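Local coordinates for protein glucoamylase (Thermoanaerobacterium thermosaccharolyticum, PDB 1LF6) that probably hydrolyses terminal alpha-1,4-linked glucose units one after another from the non-reducing ends of glucan chains, releasing beta-D-glucose, at residues S11-N19 with D254-L262; S572-E583 with A593-T603. All coordinates share one frame; numbering follows the deposited sequence.

Contact 1: S11-N19 with D254-L262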
loop_
_atom_site.group_PDB
_atom_site.type_symbol
_atom_site.label_atom_id
_atom_site.label_comp_id
_atom_site.label_asym_id
_atom_site.label_seq_id
_atom_site.Cartn_x
_atom_site.Cartn_y
_atom_site.Cartn_z
ATOM N N SER A 11 28.690 13.023 26.435
ATOM C CA SER A 11 27.561 13.065 25.461
ATOM C C SER A 11 26.243 12.728 26.154
ATOM O O SER A 11 25.414 13.609 26.387
ATOM C CB SER A 11 27.816 12.074 24.319
ATOM O OG SER A 11 26.797 12.147 23.334
ATOM N N ILE A 12 26.058 11.453 26.482
ATOM C CA ILE A 12 24.840 11.000 27.148
ATOM C C ILE A 12 25.184 10.040 28.284
ATOM O O ILE A 12 26.228 9.391 28.262
ATOM C CB ILE A 12 23.893 10.279 26.154
ATOM C CG1 ILE A 12 22.557 9.967 26.835
ATOM C CG2 ILE A 12 24.544 8.996 25.645
ATOM C CD1 ILE A 12 21.541 9.316 25.921
ATOM N N LYS A 13 24.302 9.960 29.276
ATOM C CA LYS A 13 24.511 9.075 30.412
ATOM C C LYS A 13 23.392 8.042 30.493
ATOM O O LYS A 13 22.353 8.279 31.111
ATOM C CB LYS A 13 24.563 9.879 31.716
ATOM C CG LYS A 13 24.781 9.028 32.960
ATOM C CD LYS A 13 24.666 9.861 34.228
ATOM C CE LYS A 13 24.807 8.998 35.472
ATOM N NZ LYS A 13 24.580 9.781 36.722
ATOM N N ILE A 14 23.611 6.895 29.863
ATOM C CA ILE A 14 22.624 5.825 29.865
ATOM C C ILE A 14 22.978 4.748 30.890
ATOM O O ILE A 14 24.101 4.243 30.916
ATOM C CB ILE A 14 22.497 5.186 28.455
ATOM C CG1 ILE A 14 23.880 4.817 27.912
ATOM C CG2 ILE A 14 21.810 6.161 27.504
ATOM C CD1 ILE A 14 23.854 4.176 26.532
ATOM N N ASP A 15 22.015 4.413 31.743
ATOM C CA ASP A 15 22.210 3.401 32.775
ATOM C C ASP A 15 21.199 2.276 32.601
ATOM O O ASP A 15 19.990 2.508 32.653
ATOM C CB ASP A 15 22.030 4.016 34.164
ATOM C CG ASP A 15 22.978 5.168 34.422
ATOM O OD1 ASP A 15 22.805 5.855 35.452
ATOM O OD2 ASP A 15 23.899 5.386 33.604
ATOM N N ARG A 16 21.692 1.059 32.395
ATOM C CA ARG A 16 20.818 -0.097 32.221
ATOM C C ARG A 16 20.755 -0.899 33.519
ATOM O O ARG A 16 21.711 -0.922 34.292
ATOM C CB ARG A 16 21.329 -0.977 31.074
ATOM C CG ARG A 16 20.419 -2.152 30.733
ATOM C CD ARG A 16 20.868 -2.837 29.450
ATOM N NE ARG A 16 20.095 -4.048 29.173
ATOM C CZ ARG A 16 20.237 -4.796 28.082
ATOM N NH1 ARG A 16 19.491 -5.880 27.921
ATOM N NH2 ARG A 16 21.120 -4.461 27.149
ATOM N N PHE A 17 19.622 -1.547 33.755
ATOM C CA PHE A 17 19.437 -2.337 34.964
ATOM C C PHE A 17 18.531 -3.537 34.719
ATOM O O PHE A 17 17.521 -3.434 34.020
ATOM C CB PHE A 17 18.832 -1.471 36.070
ATOM C CG PHE A 17 17.612 -0.706 35.639
ATOM C CD1 PHE A 17 17.735 0.533 35.020
ATOM C CD2 PHE A 17 16.340 -1.234 35.831
ATOM C CE1 PHE A 17 16.609 1.238 34.600
ATOM C CE2 PHE A 17 15.208 -0.538 35.414
ATOM C CZ PHE A 17 15.344 0.701 34.798
ATOM N N ASN A 18 18.902 -4.676 35.296
ATOM C CA ASN A 18 18.114 -5.894 35.158
ATOM C C ASN A 18 17.730 -6.376 36.551
ATOM O O ASN A 18 18.294 -7.333 37.084
ATOM C CB ASN A 18 18.912 -6.968 34.409
ATOM C CG ASN A 18 18.107 -8.231 34.173
ATOM O OD1 ASN A 18 16.898 -8.174 33.944
ATOM N ND2 ASN A 18 18.776 -9.377 34.213
ATOM N N ASN A 19 16.753 -5.688 37.132
ATOM C CA ASN A 19 16.276 -5.993 38.468
ATOM C C ASN A 19 15.365 -7.213 38.519
ATOM O O ASN A 19 15.490 -8.048 39.417
ATOM C CB ASN A 19 15.547 -4.770 39.031
ATOM C CG ASN A 19 16.445 -3.543 39.110
ATOM O OD1 ASN A 19 16.043 -2.441 38.733
ATOM N ND2 ASN A 19 17.666 -3.728 39.607
ATOM N N ASP A 254 21.801 1.302 21.311
ATOM C CA ASP A 254 21.067 1.838 22.454
ATOM C C ASP A 254 21.253 3.343 22.587
ATOM O O ASP A 254 20.294 4.087 22.793
ATOM C CB ASP A 254 21.542 1.160 23.742
ATOM C CG ASP A 254 20.585 0.098 24.226
ATOM O OD1 ASP A 254 20.966 -0.685 25.119
ATOM O OD2 ASP A 254 19.444 0.057 23.718
ATOM N N SER A 255 22.499 3.785 22.466
ATOM C CA SER A 255 22.821 5.198 22.590
ATOM C C SER A 255 22.158 6.037 21.508
ATOM O O SER A 255 21.636 7.117 21.788
ATOM C CB SER A 255 24.336 5.396 22.538
ATOM O OG SER A 255 24.670 6.746 22.808
ATOM N N GLU A 256 22.176 5.543 20.273
ATOM C CA GLU A 256 21.571 6.278 19.171
ATOM C C GLU A 256 20.072 6.443 19.393
ATOM O O GLU A 256 19.549 7.555 19.340
ATOM C CB GLU A 256 21.814 5.567 17.837
ATOM C CG GLU A 256 21.727 6.504 16.636
ATOM C CD GLU A 256 21.610 5.773 15.307
ATOM O OE1 GLU A 256 22.194 4.679 15.167
ATOM O OE2 GLU A 256 20.942 6.304 14.394
ATOM N N ALA A 257 19.379 5.338 19.649
ATOM C CA ALA A 257 17.938 5.389 19.872
ATOM C C ALA A 257 17.577 6.350 21.001
ATOM O O ALA A 257 16.718 7.218 20.836
ATOM C CB ALA A 257 17.404 3.993 20.183
ATOM N N ALA A 258 18.239 6.194 22.146
ATOM C CA ALA A 258 17.980 7.043 23.308
ATOM C C ALA A 258 18.263 8.510 23.006
ATOM O O ALA A 258 17.450 9.379 23.303
ATOM C CB ALA A 258 18.828 6.581 24.492
ATOM N N LYS A 259 19.421 8.778 22.417
ATOM C CA LYS A 259 19.804 10.140 22.071
ATOM C C LYS A 259 18.775 10.791 21.147
ATOM O O LYS A 259 18.440 11.964 21.303
ATOM C CB LYS A 259 21.169 10.141 21.386
ATOM C CG LYS A 259 21.657 11.525 20.987
ATOM C CD LYS A 259 23.027 11.459 20.337
ATOM C CE LYS A 259 23.562 12.849 20.037
ATOM N NZ LYS A 259 23.686 13.665 21.279
ATOM N N THR A 260 18.283 10.021 20.182
ATOM C CA THR A 260 17.295 10.520 19.233
ATOM C C THR A 260 15.991 10.872 19.948
ATOM O O THR A 260 15.369 11.892 19.654
ATOM C CB THR A 260 17.009 9.473 18.135
ATOM O OG1 THR A 260 18.229 9.149 17.460
ATOM C CG2 THR A 260 16.003 10.014 17.123
ATOM N N ALA A 261 15.582 10.029 20.889
ATOM C CA ALA A 261 14.359 10.273 21.641
ATOM C C ALA A 261 14.509 11.549 22.463
ATOM O O ALA A 261 13.578 12.349 22.568
ATOM C CB ALA A 261 14.063 9.093 22.557
ATOM N N LEU A 262 15.691 11.739 23.043
ATOM C CA LEU A 262 15.954 12.926 23.850
ATOM C C LEU A 262 15.925 14.190 22.996
ATOM O O LEU A 262 15.437 15.231 23.431
ATOM C CB LEU A 262 17.311 12.803 24.551
ATOM C CG LEU A 262 17.418 11.758 25.668
ATOM C CD1 LEU A 262 18.851 11.702 26.180
ATOM C CD2 LEU A 262 16.460 12.113 26.799
#
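Ile12 CD1 meets Leu262 CD1 at 3.6 Å, where the start of the modelled chain lies against helix 254-266. The same methyl is 4.1 Å from Ala258 CB, so it touches two residues one helical turn apart. The long branch of Ile12 reaches them because CG1 is anti to the backbone N (chi1 -173°) and the chain runs on extended to CD1. Its other branch, CG2, rests 3.6 Å from Ser255 OG. Ile14 adds a second, looser point of apolar contact. Its CG2 is 4.3 Å from Ala258 CB, and its CD1 lies near CA and CB of Ser255. Ile12 and Ile14 also touch Ala173. Strand 14-16, short and weakly bonded, pairs with strand 166-173 in the antiparallel sheet of the N-terminal beta-sandwich domain, and the helix packs beside it on the same sheet. The strand and helix segments run at 122° to each other, and their axes come no closer than 10.4 Å. No hydrogen bond links the two segments. The contact is polar and loose at both ends. At one end Ser11 OG is 4.0 Å from Lys259 NZ, and both residues are exposed. At the other, Arg16 NH2 is 4.3 Å from Asp254 OD1. The carboxylate oxygen sits off the plane of the guanidinium, not in line with any of its N-H bonds, so the pair is probably held by a weak charge attraction alone. Both groups look to Tyr169 instead: Asp254 OD2 is hydrogen-bonded to its hydroxyl, and Arg16 makes a cation-pi contact with its ring.

Contact 2: S572-E583 with A593-T603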
loop_
_atom_site.group_PDB
_atom_site.type_symbol
_atom_site.label_atom_id
_atom_site.label_comp_id
_atom_site.label_asym_id
_atom_site.label_seq_id
_atom_site.Cartn_x
_atom_site.Cartn_y
_atom_site.Cartn_z
ATOM N N SER A 572 -18.716 -1.272 -9.422
ATOM C CA SER A 572 -17.362 -1.815 -9.401
ATOM C C SER A 572 -17.421 -3.185 -10.073
ATOM O O SER A 572 -18.504 -3.708 -10.330
ATOM C CB SER A 572 -16.813 -1.933 -7.981
ATOM O OG SER A 572 -15.393 -2.064 -8.026
ATOM N N TRP A 573 -16.260 -3.754 -10.362
ATOM C CA TRP A 573 -16.184 -5.039 -11.037
ATOM C C TRP A 573 -15.225 -6.008 -10.354
ATOM O O TRP A 573 -14.324 -5.582 -9.631
ATOM C CB TRP A 573 -15.695 -4.837 -12.476
ATOM C CG TRP A 573 -16.659 -4.139 -13.375
ATOM C CD1 TRP A 573 -17.411 -4.710 -14.357
ATOM C CD2 TRP A 573 -17.014 -2.745 -13.356
ATOM N NE1 TRP A 573 -18.215 -3.768 -14.951
ATOM C CE2 TRP A 573 -17.994 -2.554 -14.356
ATOM C CE3 TRP A 573 -16.603 -1.642 -12.588
ATOM C CZ2 TRP A 573 -18.572 -1.304 -14.613
ATOM C CZ3 TRP A 573 -17.177 -0.399 -12.842
ATOM C CH2 TRP A 573 -18.151 -0.243 -13.848
ATOM N N TYR A 574 -15.431 -7.308 -10.578
ATOM C CA TYR A 574 -14.527 -8.346 -10.062
ATOM C C TYR A 574 -13.422 -8.390 -11.118
ATOM O O TYR A 574 -13.623 -7.920 -12.240
ATOM C CB TYR A 574 -15.199 -9.723 -10.048
ATOM C CG TYR A 574 -16.340 -9.889 -9.074
ATOM C CD1 TYR A 574 -16.100 -10.169 -7.734
ATOM C CD2 TYR A 574 -17.667 -9.785 -9.502
ATOM C CE1 TYR A 574 -17.150 -10.347 -6.839
ATOM C CE2 TYR A 574 -18.726 -9.958 -8.615
ATOM C CZ TYR A 574 -18.459 -10.240 -7.286
ATOM O OH TYR A 574 -19.501 -10.426 -6.405
ATOM N N ARG A 575 -12.279 -8.972 -10.776
ATOM C CA ARG A 575 -11.165 -9.087 -11.723
ATOM C C ARG A 575 -11.524 -10.055 -12.854
ATOM O O ARG A 575 -11.060 -9.900 -13.980
ATOM C CB ARG A 575 -9.916 -9.614 -11.018
ATOM C CG ARG A 575 -9.533 -8.867 -9.761
ATOM C CD ARG A 575 -8.725 -9.794 -8.854
ATOM N NE ARG A 575 -7.306 -9.784 -9.121
ATOM C CZ ARG A 575 -6.470 -10.755 -8.763
ATOM N NH1 ARG A 575 -5.179 -10.651 -9.043
ATOM N NH2 ARG A 575 -6.922 -11.842 -8.161
ATOM N N TYR A 576 -12.332 -11.064 -12.532
ATOM C CA TYR A 576 -12.784 -12.075 -13.501
ATOM C C TYR A 576 -13.704 -13.053 -12.780
ATOM O O TYR A 576 -13.688 -13.121 -11.552
ATOM C CB TYR A 576 -11.587 -12.825 -14.108
ATOM C CG TYR A 576 -10.674 -13.480 -13.091
ATOM C CD1 TYR A 576 -10.984 -14.727 -12.538
ATOM C CD2 TYR A 576 -9.508 -12.844 -12.663
ATOM C CE1 TYR A 576 -10.160 -15.319 -11.586
ATOM C CE2 TYR A 576 -8.675 -13.431 -11.706
ATOM C CZ TYR A 576 -9.009 -14.666 -11.175
ATOM O OH TYR A 576 -8.195 -15.239 -10.226
ATOM N N ASN A 577 -14.505 -13.808 -13.528
ATOM C CA ASN A 577 -15.424 -14.758 -12.901
ATOM C C ASN A 577 -14.674 -15.844 -12.145
ATOM O O ASN A 577 -13.653 -16.344 -12.615
ATOM C CB ASN A 577 -16.325 -15.444 -13.942
ATOM C CG ASN A 577 -16.328 -14.744 -15.275
ATOM O OD1 ASN A 577 -15.286 -14.587 -15.911
ATOM N ND2 ASN A 577 -17.512 -14.319 -15.715
ATOM N N HIS A 578 -15.198 -16.198 -10.975
ATOM C CA HIS A 578 -14.637 -17.246 -10.127
ATOM C C HIS A 578 -13.335 -16.884 -9.428
ATOM O O HIS A 578 -12.610 -17.759 -8.952
ATOM C CB HIS A 578 -14.462 -18.529 -10.943
ATOM C CG HIS A 578 -15.701 -18.937 -11.678
ATOM N ND1 HIS A 578 -16.874 -19.257 -11.033
ATOM C CD2 HIS A 578 -15.963 -19.033 -13.004
ATOM C CE1 HIS A 578 -17.808 -19.531 -11.928
ATOM N NE2 HIS A 578 -17.280 -19.402 -13.131
ATOM N N ASP A 579 -13.040 -15.591 -9.364
ATOM C CA ASP A 579 -11.833 -15.121 -8.696
ATOM C C ASP A 579 -11.955 -15.548 -7.235
ATOM O O ASP A 579 -13.004 -15.366 -6.614
ATOM C CB ASP A 579 -11.740 -13.594 -8.810
ATOM C CG ASP A 579 -10.505 -13.020 -8.130
ATOM O OD1 ASP A 579 -9.645 -13.795 -7.659
ATOM O OD2 ASP A 579 -10.395 -11.776 -8.078
ATOM N N GLY A 580 -10.894 -16.130 -6.685
ATOM C CA GLY A 580 -10.954 -16.565 -5.302
ATOM C C GLY A 580 -10.074 -15.775 -4.353
ATOM O O GLY A 580 -10.038 -16.068 -3.164
ATOM N N TYR A 581 -9.376 -14.767 -4.869
ATOM C CA TYR A 581 -8.481 -13.956 -4.050
ATOM C C TYR A 581 -9.211 -12.947 -3.153
ATOM O O TYR A 581 -9.268 -11.756 -3.459
ATOM C CB TYR A 581 -7.476 -13.225 -4.952
ATOM C CG TYR A 581 -6.373 -12.504 -4.203
ATOM C CD1 TYR A 581 -6.236 -11.119 -4.288
ATOM C CD2 TYR A 581 -5.458 -13.208 -3.419
ATOM C CE1 TYR A 581 -5.213 -10.451 -3.612
ATOM C CE2 TYR A 581 -4.431 -12.551 -2.739
ATOM C CZ TYR A 581 -4.318 -11.170 -2.841
ATOM O OH TYR A 581 -3.308 -10.517 -2.169
ATOM N N GLY A 582 -9.758 -13.430 -2.038
ATOM C CA GLY A 582 -10.466 -12.552 -1.116
ATOM C C GLY A 582 -11.165 -13.297 0.010
ATOM O O GLY A 582 -11.158 -14.525 0.034
ATOM N N GLU A 583 -11.778 -12.565 0.941
ATOM C CA GLU A 583 -12.473 -13.195 2.068
ATOM C C GLU A 583 -13.552 -14.166 1.612
ATOM O O GLU A 583 -14.414 -13.815 0.800
ATOM C CB GLU A 583 -13.094 -12.138 2.985
ATOM C CG GLU A 583 -12.085 -11.446 3.878
ATOM C CD GLU A 583 -11.929 -9.982 3.553
ATOM O OE1 GLU A 583 -10.972 -9.616 2.842
ATOM O OE2 GLU A 583 -12.758 -9.181 4.020
ATOM N N ALA A 593 -7.633 -19.444 0.078
ATOM C CA ALA A 593 -8.785 -19.848 -0.728
ATOM C C ALA A 593 -10.075 -19.229 -0.192
ATOM O O ALA A 593 -10.543 -19.586 0.891
ATOM C CB ALA A 593 -8.902 -21.365 -0.749
ATOM N N GLY A 594 -10.643 -18.300 -0.960
ATOM C CA GLY A 594 -11.869 -17.639 -0.551
ATOM C C GLY A 594 -12.670 -17.128 -1.735
ATOM O O GLY A 594 -12.956 -17.877 -2.663
ATOM N N LYS A 595 -13.017 -15.845 -1.718
ATOM C CA LYS A 595 -13.802 -15.272 -2.803
ATOM C C LYS A 595 -13.347 -13.846 -3.123
ATOM O O LYS A 595 -13.409 -12.960 -2.273
ATOM C CB LYS A 595 -15.275 -15.281 -2.402
ATOM C CG LYS A 595 -16.279 -15.058 -3.509
ATOM C CD LYS A 595 -17.672 -15.152 -2.898
ATOM C CE LYS A 595 -18.778 -15.196 -3.924
ATOM N NZ LYS A 595 -20.106 -15.359 -3.240
ATOM N N GLY A 596 -12.878 -13.644 -4.352
ATOM C CA GLY A 596 -12.418 -12.332 -4.777
ATOM C C GLY A 596 -13.548 -11.319 -4.727
ATOM O O GLY A 596 -14.675 -11.623 -5.102
ATOM N N ARG A 597 -13.255 -10.109 -4.269
ATOM C CA ARG A 597 -14.297 -9.100 -4.174
ATOM C C ARG A 597 -14.139 -7.999 -5.221
ATOM O O ARG A 597 -13.403 -8.164 -6.195
ATOM C CB ARG A 597 -14.324 -8.537 -2.749
ATOM C CG ARG A 597 -14.450 -9.631 -1.677
ATOM C CD ARG A 597 -15.810 -10.362 -1.714
ATOM N NE ARG A 597 -15.857 -11.517 -0.813
ATOM C CZ ARG A 597 -16.969 -12.168 -0.472
ATOM N NH1 ARG A 597 -18.144 -11.785 -0.947
ATOM N NH2 ARG A 597 -16.907 -13.215 0.342
ATOM N N LEU A 598 -14.843 -6.891 -5.027
ATOM C CA LEU A 598 -14.818 -5.767 -5.961
ATOM C C LEU A 598 -13.589 -4.879 -5.813
ATOM O O LEU A 598 -13.171 -4.567 -4.705
ATOM C CB LEU A 598 -16.084 -4.926 -5.783
ATOM C CG LEU A 598 -17.373 -5.341 -6.510
ATOM C CD1 LEU A 598 -17.396 -6.824 -6.808
ATOM C CD2 LEU A 598 -18.567 -4.932 -5.655
ATOM N N TRP A 599 -13.027 -4.462 -6.943
ATOM C CA TRP A 599 -11.839 -3.622 -6.935
ATOM C C TRP A 599 -12.112 -2.190 -7.371
ATOM O O TRP A 599 -12.401 -1.932 -8.540
ATOM C CB TRP A 599 -10.761 -4.216 -7.848
ATOM C CG TRP A 599 -10.127 -5.478 -7.323
ATOM C CD1 TRP A 599 -10.767 -6.592 -6.859
ATOM C CD2 TRP A 599 -8.726 -5.761 -7.251
ATOM N NE1 TRP A 599 -9.853 -7.552 -6.505
ATOM C CE2 TRP A 599 -8.591 -7.070 -6.734
ATOM C CE3 TRP A 599 -7.571 -5.037 -7.572
ATOM C CZ2 TRP A 599 -7.343 -7.672 -6.530
ATOM C CZ3 TRP A 599 -6.328 -5.636 -7.371
ATOM C CH2 TRP A 599 -6.227 -6.944 -6.853
ATOM N N PRO A 600 -12.035 -1.233 -6.437
ATOM C CA PRO A 600 -12.288 0.139 -6.884
ATOM C C PRO A 600 -11.321 0.498 -8.019
ATOM O O PRO A 600 -11.600 1.374 -8.836
ATOM C CB PRO A 600 -12.080 0.977 -5.612
ATOM C CG PRO A 600 -11.460 0.026 -4.608
ATOM C CD PRO A 600 -12.006 -1.319 -4.969
ATOM N N LEU A 601 -10.185 -0.194 -8.066
ATOM C CA LEU A 601 -9.201 0.028 -9.127
ATOM C C LEU A 601 -9.890 -0.157 -10.479
ATOM O O LEU A 601 -9.686 0.628 -11.398
ATOM C CB LEU A 601 -8.047 -0.977 -9.011
ATOM C CG LEU A 601 -7.098 -1.122 -10.210
ATOM C CD1 LEU A 601 -6.381 0.193 -10.487
ATOM C CD2 LEU A 601 -6.088 -2.227 -9.925
ATOM N N LEU A 602 -10.708 -1.201 -10.591
ATOM C CA LEU A 602 -11.406 -1.484 -11.834
ATOM C C LEU A 602 -12.528 -0.490 -12.116
ATOM O O LEU A 602 -12.967 -0.349 -13.258
ATOM C CB LEU A 602 -11.928 -2.922 -11.826
ATOM C CG LEU A 602 -10.765 -3.916 -11.716
ATOM C CD1 LEU A 602 -11.290 -5.347 -11.729
ATOM C CD2 LEU A 602 -9.787 -3.672 -12.871
ATOM N N THR A 603 -12.998 0.195 -11.079
ATOM C CA THR A 603 -14.031 1.212 -11.256
ATOM C C THR A 603 -13.329 2.376 -11.953
ATOM O O THR A 603 -13.869 2.990 -12.869
ATOM C CB THR A 603 -14.585 1.699 -9.901
ATOM O OG1 THR A 603 -15.331 0.642 -9.286
ATOM C CG2 THR A 603 -15.496 2.914 -10.105
HETATM O O HOH W 1 -12.586 -10.156 -8.024
HETATM O O HOH W 2 -10.034 -10.211 -5.971
HETATM O O HOH W 3 -15.356 -13.553 -7.280
#
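Arg597 NH2 gives a hydrogen bond of 2.6 Å to the backbone O of Glu583. The oxygen lies at the guanidinium edge, in plane, and NE adds a weak second bond. NH1 forms a salt bridge with Glu640. Backbone bonds tie the loops together: Gly596 N to Asp579 O (2.8 Å), Lys595 N to Gly582 O and Gly594 N to Gly580 O. Glycines let the two segments come this close: side chains on Gly582, Gly594 or Gly596 would clash. A water accepts from Trp599 NE1 (2.7 Å) and lies within bonding distance of Tyr581 O; its bond to Asp579 is less sure. Ser572 OG donates to Thr603 OG1, which is also hydrogen-bonded to Pro571 O. The loops belong to the family 15 catalytic domain, an (alpha/alpha) barrel, and helix 600-612 starts after Trp599. Outside this network, Arg575 lies over a face of the Trp599 indole. Its CG, anti to the carbonyl carbon (chi1 -51°), is 3.7 Å from the five-membered ring centroid, and the guanidinium is 8° from parallel. Leu598 CD1 sits over the centre of the Tyr574 ring, a CH-pi contact of 3.5 Å. Tyr574 OH is hydrogen-bonded to Glu640 OE1. With an alanine at Tyr574, that methyl would probably lose its ring and Glu640 a partner. Glu583 OE1 bonds to Trp325 NE1, so the grip on its backbone is likely to help hold Glu583, and through it Trp325, which probably binds substrate.

Contact 1 is a surface contact in the N-terminal beta-sandwich domain, and contact 2 is buried in the glycosyl hydrolase family 15 domain. Their centres are 49 Å apart, on opposite sides of the chain's centre, and they share no strand or helix. Contact 1 joins residues far apart in sequence and buries 310 Å², chiefly through aliphatic groups. Contact 2 joins neighbouring loops, together with part of strand 570-573 and the start of helix 600-612, and buries 952 Å². It depends on backbone bonds, waters, an arginine and aromatic faces. Contact 1 lies far from the probable active site, whereas contact 2 adjoins it.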